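Local coordinates for protein glucosamine kinase (Streptacidiphilus jiangxiensis, PDB 6HWJ) that catalyses the magnesium-dependent transfer of phosphate from ATP to D-glucosamine, giving D-glucosamine 6-phosphate, and acts more weakly on glucose, at residues A[63-66]-A[70-73]; A[160-165]-A[226-231]; A[269-274]-A[423-428]. One frame throughout, in Å; residues are numbered along the deposited sequence. Where two conformers were deposited one is given.

Contact 1: A[63-66]-A[70-73]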
# COMPACT_ATOMS: atom_id res chain seq x y z
N VAL A 63 -19.85 18.82 9.56
CA VAL A 63 -20.84 19.71 8.97
C VAL A 63 -21.74 20.23 10.08
O VAL A 63 -22.22 19.46 10.92
CB VAL A 63 -21.66 19.00 7.87
CG1 VAL A 63 -22.52 17.92 8.48
CG2 VAL A 63 -22.50 20.01 7.09
N ARG A 64 -21.96 21.53 10.09
CA ARG A 64 -22.94 22.08 11.02
C ARG A 64 -24.34 21.76 10.50
O ARG A 64 -24.63 21.94 9.32
CB ARG A 64 -22.72 23.58 11.18
CG ARG A 64 -21.46 23.91 12.01
CD ARG A 64 -21.19 25.41 12.10
NE ARG A 64 -19.94 25.72 12.79
CZ ARG A 64 -19.85 26.49 13.87
NH1 ARG A 64 -20.94 27.05 14.41
NH2 ARG A 64 -18.67 26.70 14.42
N ASP A 65 -25.19 21.23 11.37
CA ASP A 65 -26.56 20.88 11.02
C ASP A 65 -27.44 21.43 12.11
O ASP A 65 -27.19 21.17 13.29
CB ASP A 65 -26.74 19.36 10.88
CG ASP A 65 -28.08 18.99 10.24
OD1 ASP A 65 -29.11 19.60 10.59
OD2 ASP A 65 -28.11 18.06 9.40
N GLY A 66 -28.46 22.20 11.72
CA GLY A 66 -29.36 22.80 12.69
C GLY A 66 -30.13 21.81 13.50
O GLY A 66 -30.67 22.16 14.56
N VAL A 70 -23.73 19.90 15.31
CA VAL A 70 -22.69 19.44 14.41
C VAL A 70 -22.86 17.93 14.26
O VAL A 70 -23.32 17.25 15.18
CB VAL A 70 -21.29 19.80 14.90
CG1 VAL A 70 -20.94 19.00 16.16
CG2 VAL A 70 -20.26 19.55 13.82
N ARG A 71 -22.50 17.41 13.11
CA ARG A 71 -22.44 15.97 12.93
C ARG A 71 -21.34 15.64 11.93
O ARG A 71 -20.79 16.51 11.27
CB ARG A 71 -23.80 15.43 12.48
CG ARG A 71 -24.24 15.93 11.13
CD ARG A 71 -25.67 15.43 10.77
NE ARG A 71 -26.14 16.08 9.56
CZ ARG A 71 -25.71 15.79 8.33
NH1 ARG A 71 -24.79 14.85 8.15
NH2 ARG A 71 -26.20 16.44 7.28
N ARG A 72 -21.02 14.36 11.86
CA ARG A 72 -20.02 13.89 10.92
C ARG A 72 -20.61 13.88 9.51
O ARG A 72 -21.71 13.37 9.29
CB ARG A 72 -19.54 12.48 11.30
CG ARG A 72 -18.36 12.03 10.47
CD ARG A 72 -17.96 10.57 10.76
NE ARG A 72 -16.70 10.25 10.10
CZ ARG A 72 -16.60 9.89 8.82
NH1 ARG A 72 -17.69 9.79 8.07
NH2 ARG A 72 -15.40 9.62 8.30
N SER A 73 -19.87 14.47 8.58
CA SER A 73 -20.34 14.55 7.21
C SER A 73 -20.57 13.16 6.62
O SER A 73 -19.82 12.22 6.87
CB SER A 73 -19.31 15.31 6.37
OG SER A 73 -18.87 16.42 7.12

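Contact 2: A[160-165]-A[226-231]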
# COMPACT_ATOMS: atom_id res chain seq x y z
N PHE A 160 6.39 11.06 -11.91
CA PHE A 160 5.76 9.74 -12.02
C PHE A 160 4.26 9.89 -12.25
O PHE A 160 3.57 10.58 -11.48
CB PHE A 160 6.06 8.95 -10.75
CG PHE A 160 5.53 7.56 -10.75
CD1 PHE A 160 6.26 6.52 -11.32
CD2 PHE A 160 4.31 7.27 -10.15
CE1 PHE A 160 5.76 5.22 -11.28
CE2 PHE A 160 3.81 5.99 -10.14
CZ PHE A 160 4.56 4.96 -10.70
N THR A 161 3.75 9.25 -13.30
CA THR A 161 2.32 9.37 -13.65
C THR A 161 1.58 8.04 -13.67
O THR A 161 0.38 8.03 -13.96
CB THR A 161 2.14 10.04 -15.02
OG1 THR A 161 2.73 9.23 -16.06
CG2 THR A 161 2.80 11.42 -15.02
N GLU A 162 2.25 6.91 -13.39
CA GLU A 162 1.58 5.62 -13.45
C GLU A 162 0.91 5.32 -12.10
O GLU A 162 1.23 4.37 -11.40
CB GLU A 162 2.56 4.53 -13.85
CG GLU A 162 2.86 4.57 -15.35
CD GLU A 162 3.93 3.59 -15.74
OE1 GLU A 162 3.59 2.47 -16.16
OE2 GLU A 162 5.12 3.96 -15.60
N MET A 163 -0.03 6.20 -11.77
CA MET A 163 -0.85 6.15 -10.58
C MET A 163 -2.07 7.02 -10.84
O MET A 163 -2.02 7.90 -11.70
CB MET A 163 -0.08 6.65 -9.35
CG MET A 163 0.42 8.06 -9.47
SD MET A 163 1.22 8.67 -7.96
CE MET A 163 1.87 10.22 -8.51
N PRO A 164 -3.17 6.82 -10.11
CA PRO A 164 -4.30 7.76 -10.24
C PRO A 164 -3.78 9.17 -10.05
O PRO A 164 -3.05 9.45 -9.08
CB PRO A 164 -5.25 7.33 -9.12
CG PRO A 164 -4.88 5.93 -8.78
CD PRO A 164 -3.37 5.86 -9.02
N ARG A 165 -4.09 10.05 -11.00
CA ARG A 165 -3.55 11.39 -10.94
C ARG A 165 -3.88 12.03 -9.58
O ARG A 165 -5.05 12.04 -9.18
CB ARG A 165 -4.11 12.27 -12.07
CG ARG A 165 -3.53 13.68 -12.05
CD ARG A 165 -4.46 14.69 -12.70
NE ARG A 165 -4.36 14.68 -14.16
CZ ARG A 165 -3.56 15.48 -14.86
NH1 ARG A 165 -3.54 15.40 -16.18
NH2 ARG A 165 -2.77 16.36 -14.25
N THR A 226 8.05 0.12 -11.69
CA THR A 226 8.71 0.04 -10.40
C THR A 226 9.99 0.87 -10.37
O THR A 226 10.28 1.53 -9.37
CB THR A 226 9.04 -1.43 -10.08
OG1 THR A 226 7.86 -2.23 -10.23
CG2 THR A 226 9.58 -1.56 -8.65
N ALA A 227 10.75 0.87 -11.48
CA ALA A 227 11.97 1.66 -11.55
C ALA A 227 11.68 3.16 -11.58
O ALA A 227 12.37 3.95 -10.91
CB ALA A 227 12.80 1.25 -12.77
N ARG A 228 10.67 3.57 -12.35
CA ARG A 228 10.26 4.96 -12.36
C ARG A 228 9.78 5.39 -10.97
O ARG A 228 10.07 6.50 -10.51
CB ARG A 228 9.15 5.18 -13.39
CG ARG A 228 9.60 5.01 -14.84
CD ARG A 228 8.39 5.01 -15.78
NE ARG A 228 8.82 5.00 -17.18
CZ ARG A 228 8.00 4.84 -18.22
NH1 ARG A 228 6.70 4.65 -18.03
NH2 ARG A 228 8.48 4.86 -19.45
N MET A 229 9.00 4.53 -10.32
CA MET A 229 8.52 4.79 -8.96
C MET A 229 9.70 4.97 -8.00
O MET A 229 9.77 5.98 -7.28
CB MET A 229 7.61 3.64 -8.52
CG MET A 229 6.97 3.81 -7.15
SD MET A 229 5.97 2.36 -6.70
CE MET A 229 7.25 1.20 -6.24
N HIS A 230 10.65 4.03 -8.01
CA HIS A 230 11.77 4.13 -7.07
C HIS A 230 12.65 5.34 -7.36
O HIS A 230 13.12 6.01 -6.43
CB HIS A 230 12.61 2.85 -7.12
CG HIS A 230 11.96 1.68 -6.46
ND1 HIS A 230 12.35 0.38 -6.70
CD2 HIS A 230 10.95 1.61 -5.56
CE1 HIS A 230 11.60 -0.43 -5.98
NE2 HIS A 230 10.74 0.29 -5.28
N ALA A 231 12.90 5.64 -8.63
CA ALA A 231 13.72 6.80 -8.96
C ALA A 231 13.12 8.08 -8.41
O ALA A 231 13.84 8.95 -7.93
CB ALA A 231 13.90 6.90 -10.48

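Contact 3: A[269-274]-A[423-428]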
# COMPACT_ATOMS: atom_id res chain seq x y z
N GLY A 269 4.58 -29.09 4.78
CA GLY A 269 5.31 -28.86 6.01
C GLY A 269 6.60 -29.65 6.08
O GLY A 269 7.62 -29.15 6.59
N GLU A 270 6.58 -30.89 5.60
CA GLU A 270 7.79 -31.70 5.61
C GLU A 270 8.86 -31.10 4.69
O GLU A 270 10.04 -31.05 5.05
CB GLU A 270 7.48 -33.14 5.20
CG GLU A 270 6.55 -33.86 6.17
CD GLU A 270 6.41 -35.34 5.85
OE1 GLU A 270 7.44 -35.99 5.56
OE2 GLU A 270 5.27 -35.85 5.89
N ARG A 271 8.47 -30.65 3.50
CA ARG A 271 9.43 -30.06 2.58
C ARG A 271 9.98 -28.75 3.14
O ARG A 271 11.18 -28.49 3.05
CB ARG A 271 8.79 -29.83 1.21
CG ARG A 271 8.63 -31.13 0.41
CD ARG A 271 8.27 -30.88 -1.04
NE ARG A 271 6.91 -30.39 -1.19
CZ ARG A 271 5.83 -31.17 -1.26
NH1 ARG A 271 5.95 -32.48 -1.17
NH2 ARG A 271 4.62 -30.63 -1.41
N LEU A 272 9.11 -27.90 3.68
CA LEU A 272 9.59 -26.67 4.30
C LEU A 272 10.57 -26.98 5.43
O LEU A 272 11.62 -26.34 5.55
CB LEU A 272 8.42 -25.84 4.84
CG LEU A 272 8.81 -24.59 5.61
CD1 LEU A 272 9.71 -23.70 4.75
CD2 LEU A 272 7.58 -23.82 6.06
N LYS A 273 10.24 -27.95 6.28
CA LYS A 273 11.14 -28.32 7.37
C LYS A 273 12.49 -28.77 6.82
O LYS A 273 13.53 -28.49 7.43
CB LYS A 273 10.51 -29.41 8.23
CG LYS A 273 11.32 -29.78 9.47
CD LYS A 273 10.61 -30.83 10.31
CE LYS A 273 9.65 -30.22 11.31
NZ LYS A 273 10.36 -29.62 12.48
N ALA A 274 12.50 -29.43 5.66
CA ALA A 274 13.75 -29.84 5.05
C ALA A 274 14.47 -28.66 4.39
O ALA A 274 15.71 -28.67 4.30
CB ALA A 274 13.50 -30.93 4.01
N VAL A 423 1.16 -22.46 -2.98
CA VAL A 423 1.80 -21.36 -3.70
C VAL A 423 3.27 -21.28 -3.29
O VAL A 423 4.15 -21.41 -4.16
CB VAL A 423 1.05 -20.04 -3.46
CG1 VAL A 423 1.76 -18.86 -4.12
CG2 VAL A 423 -0.37 -20.14 -4.04
N PRO A 424 3.61 -21.08 -2.01
CA PRO A 424 5.05 -21.05 -1.66
C PRO A 424 5.73 -22.38 -1.86
O PRO A 424 6.93 -22.42 -2.16
CB PRO A 424 5.05 -20.61 -0.19
CG PRO A 424 3.70 -21.01 0.33
CD PRO A 424 2.76 -20.78 -0.84
N ASP A 425 5.01 -23.50 -1.69
CA ASP A 425 5.61 -24.80 -1.92
C ASP A 425 6.11 -24.92 -3.36
O ASP A 425 7.26 -25.31 -3.60
CB ASP A 425 4.61 -25.91 -1.60
CG ASP A 425 5.19 -27.30 -1.82
OD1 ASP A 425 6.17 -27.64 -1.15
OD2 ASP A 425 4.64 -28.05 -2.67
N LEU A 426 5.27 -24.58 -4.33
CA LEU A 426 5.67 -24.70 -5.73
C LEU A 426 6.65 -23.60 -6.11
O LEU A 426 7.59 -23.84 -6.86
CB LEU A 426 4.44 -24.68 -6.63
CG LEU A 426 3.49 -25.86 -6.40
CD1 LEU A 426 2.22 -25.74 -7.25
CD2 LEU A 426 4.17 -27.21 -6.66
N SER A 427 6.47 -22.39 -5.57
CA SER A 427 7.41 -21.31 -5.84
C SER A 427 8.82 -21.68 -5.37
O SER A 427 9.79 -21.58 -6.13
CB SER A 427 6.96 -20.02 -5.14
OG SER A 427 5.65 -19.68 -5.50
N LEU A 428 8.94 -22.12 -4.11
CA LEU A 428 10.25 -22.47 -3.56
C LEU A 428 10.83 -23.70 -4.24
O LEU A 428 12.05 -23.82 -4.35
CB LEU A 428 10.18 -22.71 -2.06
CG LEU A 428 10.01 -21.46 -1.20
CD1 LEU A 428 9.66 -21.84 0.23
CD2 LEU A 428 11.27 -20.61 -1.23

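Contact 1: A[63-66]-A[70-73]
The beta hairpin of strands 57-65 and 69-72 closes here, with Val63 and Arg71 facing each other as an antiparallel hydrogen-bonded pair. Val63 N donates a hydrogen bond to Arg71 O at 3.0 Å, and Arg71 N donates one to Val63 O at the same length. Arg64 and Val70 form the next, non-hydrogen-bonded pair, with their CA atoms 4.3 Å apart. On the face of the sheet that carries Val63 and Arg71, the arginine side chain runs beside the valine, extended from CG to NE, and Val63 CG1 sits 3.8 Å from Arg71 CZ, over the centre of one guanidinium face. At the edge, Arg71 NE donates to Asp65 OD2 at 2.8 Å. That bond is nearly straight (167°) and lies in the guanidinium plane, but reaches the oxygen on its anti side and somewhat out of the carboxylate plane; Arg71 NH2 adds a weak second bond to OD2. Asp65 OD1 takes the backbone N of Ala67 in the turn, and Arg71 NH1 pairs with Asp77. On the opposite face, Val70 packs against Trp5 and Leu8 of helix 5-11. Hydrogen-bonded and non-hydrogen-bonded pairs alternating next to a short turn make this a beta hairpin, part of a larger antiparallel sheet, with the salt bridge as an addition.

Contact 2: A[160-165]-A[226-231]
A carboxylate approached from above its own plane is the unusual feature: Arg228 NH1 donates to Glu162 OE2 at 3.0 Å, 58° out of the carboxylate plane. Seen from the arginine the same bond is conventional, since OE2 lies at the guanidinium edge and near its plane, and the N-H...O angle is 156°. The two side chains meet at about a right angle, and Arg228 CD also comes within 3.4 Å of Glu162 OE2. Beside the salt bridge Phe160 packs against the helix. Its CG stands anti to the backbone N (chi1 -177°), which sends the ring toward Met229, where CE1 lies 3.7 Å from Met229 CB. The same CE1 atom approaches Met229 N to 3.4 Å, obliquely to the ring, while Arg228 CB borders the ring edge. Glu162 is the centre of an inverse gamma turn, and its backbone N lies over one face of the Phe160 ring, offset toward the rim. The side chain of Met229 is about 8 Å from that of the magnesium ligand Gln305. Loop 160-165 thus rests on helix 212-234; Leu155 of helix 148-157 touches both Phe160 and Met229, and strand 312-315 adds Val315 against Phe160 and Tyr313 against Glu162.

Contact 3: A[269-274]-A[423-428]
Arg271 and Asp425 join helix 266-284 to helix 422-431 through a side-on salt bridge, in which two nitrogens of the guanidinium each take one carboxylate oxygen. Arg271 NE donates to Asp425 OD1 at 2.8 Å. This bond is nearly straight (168°), lies in the guanidinium plane and uses the syn lone pair of OD1. The second, from Arg271 NH2 to Asp425 OD2, is 2.9 Å long but more bent: OD2 is tilted from the guanidinium plane, and the nitrogen in turn comes to it from above the plane of the carboxylate. The two flat groups are turned against each other, which explains why one bond can be in line while its partner is skewed.

The side chains approach at about a right angle. Arg271 bends at its third torsion (chi3 -71°), so that the NE edge, rather than the far end of the guanidinium, is presented to the acid. Asp425 CG lies anti to the backbone N (chi1 -180°), turning the carboxylate toward helix 266-284. Apart from this pair the helical segments barely meet.

Round the acid, Glu268 and Trp275 of helix 266-284 also touch the Asp425 side chain, and Trp275 packs on Leu428 as well. Farther out, Pro424 lies against Glu409 and Tyr410 of helix 398-416, two residues that fall in a stretch inferred to determine substrate specificity; Glu409 binds D-glucosamine, and its side chain is about 9 Å from that of Asp425. Leu272 of helix 266-284 rests on Ala260 and Val261 of helix 243-263.

A buried carboxylate held by two N-H donors would have its charge largely compensated where it lies, which would be expected to favour the ionised form of Asp425, while the paired bonds limit the rotation of both groups.

How the contacts relate
The three contacts are separate: none meets another, and they share no helix or strand. All are partly buried. Contact 2 is nearest the middle, its centre about 14 Å from that of the chain, with buried Phe160 and Met229 beside an exposed Arg228. Contacts 1 and 3 are more peripheral, their centres about 32 and 27 Å out on opposite sides. Each includes an arginine-carboxylate salt bridge, yet its weight changes. In contact 1 it supplements main-chain pairing between sequence neighbours, in contact 2 it borders the packing of loop on helix, and in contact 3 it makes nearly all of the direct contact between the segments, with Trp275 adding to the helix junction.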